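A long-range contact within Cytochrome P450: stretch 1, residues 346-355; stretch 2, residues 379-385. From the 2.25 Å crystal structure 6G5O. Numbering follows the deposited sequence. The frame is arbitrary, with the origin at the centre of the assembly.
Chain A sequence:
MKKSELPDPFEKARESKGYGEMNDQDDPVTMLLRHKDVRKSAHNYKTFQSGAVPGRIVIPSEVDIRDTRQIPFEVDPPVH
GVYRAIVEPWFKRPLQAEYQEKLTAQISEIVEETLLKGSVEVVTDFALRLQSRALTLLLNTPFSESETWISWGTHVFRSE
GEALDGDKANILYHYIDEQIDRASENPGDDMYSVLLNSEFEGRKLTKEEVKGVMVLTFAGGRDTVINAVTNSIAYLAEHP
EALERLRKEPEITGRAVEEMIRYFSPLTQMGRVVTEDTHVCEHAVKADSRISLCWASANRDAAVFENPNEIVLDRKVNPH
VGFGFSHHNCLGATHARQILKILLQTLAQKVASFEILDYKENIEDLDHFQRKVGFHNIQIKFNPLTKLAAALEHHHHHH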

# COMPACT_ATOMS: atom_id res chain seq x y z
N THR A 346 14.79 2.81 14.05
CA THR A 346 15.73 1.74 14.28
C THR A 346 17.00 1.91 13.41
O THR A 346 18.10 1.77 13.92
CB THR A 346 15.09 0.37 14.06
OG1 THR A 346 13.94 0.28 14.90
CG2 THR A 346 16.06 -0.79 14.41
N LEU A 347 16.83 2.23 12.13
CA LEU A 347 17.97 2.50 11.26
C LEU A 347 18.80 3.72 11.73
O LEU A 347 20.03 3.70 11.68
CB LEU A 347 17.52 2.72 9.83
CG LEU A 347 16.85 1.53 9.11
CD1 LEU A 347 16.25 1.99 7.79
CD2 LEU A 347 17.86 0.41 8.88
N ALA A 348 18.13 4.77 12.18
CA ALA A 348 18.83 5.96 12.63
C ALA A 348 19.66 5.74 13.92
O ALA A 348 20.68 6.39 14.12
CB ALA A 348 17.85 7.11 12.83
N GLN A 349 19.18 4.85 14.79
CA GLN A 349 19.87 4.59 16.05
C GLN A 349 20.95 3.48 15.97
O GLN A 349 21.70 3.31 16.91
CB GLN A 349 18.85 4.27 17.14
CG GLN A 349 18.07 5.46 17.64
CD GLN A 349 16.71 5.05 18.22
OE1 GLN A 349 16.53 3.93 18.71
NE2 GLN A 349 15.72 5.97 18.14
N LYS A 350 21.02 2.74 14.85
CA LYS A 350 21.91 1.57 14.71
C LYS A 350 22.83 1.58 13.48
O LYS A 350 23.83 0.88 13.47
CB LYS A 350 21.06 0.28 14.65
CG LYS A 350 20.54 -0.20 16.01
CD LYS A 350 19.29 -1.04 15.83
CE LYS A 350 19.06 -2.05 16.94
NZ LYS A 350 19.29 -1.53 18.31
N VAL A 351 22.45 2.28 12.42
CA VAL A 351 23.23 2.28 11.19
C VAL A 351 23.87 3.67 10.99
O VAL A 351 23.22 4.71 11.19
CB VAL A 351 22.35 1.95 9.97
CG1 VAL A 351 23.17 1.88 8.68
CG2 VAL A 351 21.57 0.66 10.19
N ALA A 352 25.15 3.66 10.61
CA ALA A 352 25.91 4.89 10.37
C ALA A 352 25.80 5.33 8.91
O ALA A 352 25.69 6.53 8.63
CB ALA A 352 27.37 4.70 10.79
N SER A 353 25.79 4.38 7.98
CA SER A 353 25.70 4.71 6.56
C SER A 353 25.37 3.47 5.77
O SER A 353 25.40 2.39 6.32
CB SER A 353 27.05 5.26 6.05
OG SER A 353 28.04 4.24 6.09
N PHE A 354 25.08 3.64 4.49
CA PHE A 354 24.79 2.52 3.59
C PHE A 354 25.56 2.71 2.28
O PHE A 354 26.03 3.80 1.98
CB PHE A 354 23.30 2.50 3.19
CG PHE A 354 22.32 2.63 4.33
CD1 PHE A 354 22.16 3.82 5.00
CD2 PHE A 354 21.51 1.56 4.68
CE1 PHE A 354 21.21 3.95 6.01
CE2 PHE A 354 20.57 1.67 5.69
CZ PHE A 354 20.41 2.87 6.36
N GLU A 355 25.64 1.65 1.47
CA GLU A 355 26.09 1.77 0.09
C GLU A 355 25.25 0.85 -0.75
O GLU A 355 25.13 -0.33 -0.45
CB GLU A 355 27.55 1.35 -0.09
CG GLU A 355 28.53 1.84 0.97
CD GLU A 355 29.93 1.25 0.79
OE1 GLU A 355 30.34 1.04 -0.39
OE2 GLU A 355 30.59 0.98 1.82
N GLN A 379 20.98 -4.51 -3.75
CA GLN A 379 21.91 -5.02 -2.76
C GLN A 379 22.41 -3.84 -2.00
O GLN A 379 22.88 -2.88 -2.61
CB GLN A 379 23.13 -5.72 -3.42
CG GLN A 379 22.92 -7.19 -3.79
CD GLN A 379 23.00 -8.13 -2.60
OE1 GLN A 379 23.64 -7.85 -1.58
NE2 GLN A 379 22.36 -9.28 -2.76
N ILE A 380 22.37 -3.90 -0.67
CA ILE A 380 22.79 -2.77 0.12
C ILE A 380 23.61 -3.23 1.29
O ILE A 380 23.27 -4.23 1.94
CB ILE A 380 21.58 -1.90 0.61
CG1 ILE A 380 20.71 -1.48 -0.59
CG2 ILE A 380 22.07 -0.66 1.33
CD1 ILE A 380 19.64 -0.46 -0.28
N LYS A 381 24.66 -2.47 1.57
CA LYS A 381 25.57 -2.74 2.65
C LYS A 381 25.14 -1.85 3.81
O LYS A 381 24.93 -0.67 3.61
CB LYS A 381 26.98 -2.35 2.21
CG LYS A 381 28.05 -2.50 3.29
CD LYS A 381 28.93 -3.71 3.06
CE LYS A 381 30.38 -3.47 3.54
NZ LYS A 381 30.52 -3.44 5.02
N PHE A 382 25.03 -2.40 5.02
CA PHE A 382 24.67 -1.63 6.19
C PHE A 382 25.92 -1.55 7.04
O PHE A 382 26.39 -2.60 7.47
CB PHE A 382 23.59 -2.37 7.00
CG PHE A 382 22.20 -2.36 6.39
CD1 PHE A 382 21.99 -2.62 5.06
CD2 PHE A 382 21.09 -2.14 7.20
CE1 PHE A 382 20.70 -2.63 4.53
CE2 PHE A 382 19.80 -2.18 6.68
CZ PHE A 382 19.61 -2.41 5.34
N ASN A 383 26.46 -0.36 7.30
CA ASN A 383 27.66 -0.22 8.17
C ASN A 383 27.21 0.21 9.58
O ASN A 383 26.38 1.11 9.72
CB ASN A 383 28.65 0.81 7.60
CG ASN A 383 28.84 0.70 6.08
OD1 ASN A 383 29.22 -0.34 5.56
ND2 ASN A 383 28.56 1.80 5.36
N PRO A 384 27.79 -0.39 10.63
CA PRO A 384 27.31 -0.20 11.99
C PRO A 384 27.73 1.11 12.68
O PRO A 384 28.80 1.62 12.41
CB PRO A 384 27.99 -1.35 12.73
CG PRO A 384 29.32 -1.46 12.06
CD PRO A 384 29.03 -1.18 10.59
N LEU A 385 26.91 1.61 13.60
CA LEU A 385 27.35 2.64 14.55
C LEU A 385 28.09 1.95 15.71
O LEU A 385 28.92 2.55 16.40
CB LEU A 385 26.15 3.43 15.08

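Strand 379-384 runs against strand 351-355 with an angle of 161° between their N-to-C directions, so the pairing is antiparallel; the two stretches together bury 574 Å².

Gln-379 contributes little. At Ile-380 the side chain supplies an apolar contact, CG2 lying 3.9 Å from CB of Phe-354 and near the plane of that ring, at its edge. The backbone adds a CA-H...O contact, Ile-380 CA to Glu-355 O at 3.4 Å.

Lys-381 pairs with Glu-355 through two backbone hydrogen bonds. Lys-381 N donates to Glu-355 O at 3.0 Å and 169°, nearly linear, whereas Glu-355 N reaches Lys-381 O at 3.2 Å and a more bent 150°. The same Lys-381 O also lies 3.2 Å from Phe-354 CA, a CA-H...O contact. The lysine side chain turns along its own strand, where NZ makes a weak hydrogen bond to Asn-383 OD1 at 3.4 Å.

Phe-382 faces Phe-354 in a non-hydrogen-bonded pair, CA to CA 4.9 Å, with both side chains on the same face of the sheet. Their rings meet edge-to-face: the centroids are 5.2 Å apart, the planes are inclined at 68°, and Phe-354 CE2 sits over the Phe-382 face, 4.0 Å from Phe-382 CE2. Leu-347 CD2, from the helix, approaches Phe-382 CE2 to 3.9 Å, and Val-351 CG2 comes within 4.1 Å of Phe-382 CD2, so helix and strand both pack against this ring.

Asn-383 is the polar counterpart. Its N donates to Ser-353 O (3.1 Å, 169°), its O accepts from Ala-352 N (3.0 Å, 165°), and its ND2 donates to Ser-353 OG at a short 2.6 Å.

Pro-384 has no amide hydrogen to donate, and its side chain points away. Leu-385 N then donates to Lys-350 O at 3.2 Å and 168°; its side chain is modelled only to CB.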